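Glutathione S-transferase (Burkholderia xenovorans, PDB 2DSA) reductively dechlorinates polychlorinated biphenyl metabolites as a bacterial glutathione S-transferase that binds glutathione. Local coordinates at the interface of chains A and B. Residues are numbered along the deposited sequence; one frame, centred on the assembly and turned at random. Chains: chain A/B, Glutathione S-transferase.

The interface of chains A and B. Residues chain A 99-100, 103-104, 132, 135; chain B 49, 51, 65, 107.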
loop_
_atom_site.group_PDB
_atom_site.type_symbol
_atom_site.label_atom_id
_atom_site.label_comp_id
_atom_site.label_asym_id
_atom_site.label_seq_id
_atom_site.Cartn_x
_atom_site.Cartn_y
_atom_site.Cartn_z
ATOM N N ASN A 99 -2.144 3.927 1.286
ATOM C CA ASN A 99 -1.039 3.352 0.535
ATOM C C ASN A 99 0.274 4.127 0.709
ATOM O O ASN A 99 1.344 3.517 0.737
ATOM C CB ASN A 99 -1.363 3.212 -0.956
ATOM C CG ASN A 99 -0.447 2.234 -1.638
ATOM O OD1 ASN A 99 -0.599 1.036 -1.463
ATOM N ND2 ASN A 99 0.546 2.738 -2.398
ATOM N N PHE A 100 0.171 5.459 0.792
ATOM C CA PHE A 100 1.282 6.331 1.168
ATOM C C PHE A 100 1.916 5.970 2.513
ATOM O O PHE A 100 3.141 5.827 2.618
ATOM C CB PHE A 100 0.853 7.801 1.188
ATOM C CG PHE A 100 1.991 8.756 1.465
ATOM C CD1 PHE A 100 2.713 9.323 0.412
ATOM C CD2 PHE A 100 2.353 9.084 2.782
ATOM C CE1 PHE A 100 3.760 10.198 0.655
ATOM C CE2 PHE A 100 3.396 9.957 3.040
ATOM C CZ PHE A 100 4.104 10.524 1.980
ATOM N N SER A 103 3.602 2.292 2.026
ATOM C CA SER A 103 4.728 2.116 1.100
ATOM C C SER A 103 5.823 3.173 1.284
ATOM O O SER A 103 7.001 2.895 1.041
ATOM C CB SER A 103 4.246 2.132 -0.346
ATOM O OG SER A 103 3.728 3.419 -0.689
ATOM N N GLU A 104 5.427 4.370 1.713
ATOM C CA GLU A 104 6.323 5.515 1.783
ATOM C C GLU A 104 6.816 5.807 3.195
ATOM O O GLU A 104 7.824 6.493 3.363
ATOM C CB GLU A 104 5.657 6.771 1.190
ATOM C CG GLU A 104 5.180 6.634 -0.298
ATOM C CD GLU A 104 6.314 6.312 -1.273
ATOM O OE1 GLU A 104 6.072 5.618 -2.287
ATOM O OE2 GLU A 104 7.461 6.746 -1.018
ATOM N N ARG A 132 9.634 12.558 3.210
ATOM C CA ARG A 132 8.273 12.061 3.214
ATOM C C ARG A 132 7.501 12.615 4.421
ATOM O O ARG A 132 6.384 13.113 4.258
ATOM C CB ARG A 132 8.308 10.529 3.150
ATOM C CG ARG A 132 7.499 9.915 2.001
ATOM C CD ARG A 132 8.259 9.591 0.712
ATOM N NE ARG A 132 8.271 10.733 -0.190
ATOM C CZ ARG A 132 8.725 10.736 -1.444
ATOM N NH1 ARG A 132 9.163 9.631 -2.036
ATOM N NH2 ARG A 132 8.713 11.868 -2.119
ATOM N N GLN A 135 6.404 16.127 3.790
ATOM C CA GLN A 135 5.157 16.203 3.035
ATOM C C GLN A 135 3.918 16.061 3.941
ATOM O O GLN A 135 2.923 16.772 3.761
ATOM C CB GLN A 135 5.138 15.169 1.908
ATOM C CG GLN A 135 3.889 15.236 1.016
ATOM C CD GLN A 135 3.820 14.102 0.015
ATOM O OE1 GLN A 135 4.752 13.286 -0.106
ATOM N NE2 GLN A 135 2.706 14.028 -0.705
ATOM N N ALA B 49 5.076 14.811 -3.724
ATOM C CA ALA B 49 6.080 13.746 -3.551
ATOM C C ALA B 49 6.896 13.512 -4.810
ATOM O O ALA B 49 7.888 12.771 -4.779
ATOM C CB ALA B 49 5.412 12.435 -3.111
ATOM N N TYR B 51 6.456 11.806 -7.595
ATOM C CA TYR B 51 6.436 10.557 -8.351
ATOM C C TYR B 51 5.191 10.327 -9.212
ATOM O O TYR B 51 4.195 11.023 -9.073
ATOM C CB TYR B 51 6.753 9.337 -7.462
ATOM C CG TYR B 51 5.963 9.192 -6.177
ATOM C CD1 TYR B 51 4.564 9.060 -6.187
ATOM C CD2 TYR B 51 6.622 9.130 -4.953
ATOM C CE1 TYR B 51 3.846 8.900 -4.994
ATOM C CE2 TYR B 51 5.925 8.958 -3.764
ATOM C CZ TYR B 51 4.539 8.838 -3.784
ATOM O OH TYR B 51 3.867 8.677 -2.590
ATOM N N GLU B 65 -0.895 7.452 -5.727
ATOM C CA GLU B 65 -0.816 6.034 -5.298
ATOM C C GLU B 65 -1.586 5.109 -6.246
ATOM O O GLU B 65 -2.811 5.206 -6.370
ATOM C CB GLU B 65 -1.283 5.822 -3.839
ATOM C CG GLU B 65 -0.674 6.765 -2.784
ATOM C CD GLU B 65 0.821 6.666 -2.686
ATOM O OE1 GLU B 65 1.487 7.731 -2.627
ATOM O OE2 GLU B 65 1.340 5.528 -2.672
ATOM N N LYS B 107 8.052 -2.147 -3.822
ATOM C CA LYS B 107 9.070 -1.488 -2.984
ATOM C C LYS B 107 10.377 -2.281 -2.840
ATOM O O LYS B 107 11.419 -1.706 -2.505
ATOM C CB LYS B 107 8.527 -1.091 -1.600
ATOM C CG LYS B 107 7.373 -0.052 -1.590
ATOM C CD LYS B 107 7.405 1.001 -2.729
ATOM C CE LYS B 107 8.276 2.192 -2.390
ATOM N NZ LYS B 107 7.892 3.410 -3.187
#
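A:Phe100 and B:Tyr51 meet at the apolar centre of this dimer contact, a worked example of how an interface may help to position residues that also line a ligand pocket. The rim atom CD1 of A:Phe100 lies 3.3 Å from the phenol oxygen OH of B:Tyr51, while CB of A:Glu104, from the same helix, sits over the centre of the phenylalanine ring. The carboxylate plane of B:Glu65 stands nearly perpendicular to that ring (89°), with OE1 at the ring's edge, in plane. OH of B:Tyr51 donates to the syn lone pair of this OE1 at 2.6 Å, a bond within chain B that would help to fix the carboxylate's rotation. The other oxygen, OE2, accepts a hydrogen bond from ND2 of A:Asn99 through its anti lone pair, 2.9 Å away and nearly straight (163° at the hydrogen).

Further out, B:Tyr51 turns its edge to the guanidinium of A:Arg132, CE2 standing over the flat face toward its rim. The NH2 of that group makes a weak bond to O of B:Ala49. A bend at chi2 (-60°) carries the A:Glu104 carboxylate toward B:Tyr51, tip to tip; NZ of B:Lys107 donates a salt-bridging hydrogen bond to its OE1 at 3.0 Å, from above the carboxylate plane.

B:Tyr51, B:Glu65, B:Lys107, A:Asn99, A:Ser103 and A:Glu104 occupy glutathione-lining positions. B:Tyr51 and B:Glu65, from chain B's thioredoxin-like N-terminal domain, face helices 89-109 and 119-139 of chain A's helical C-terminal domain, as is usual in cytosolic glutathione transferase dimers.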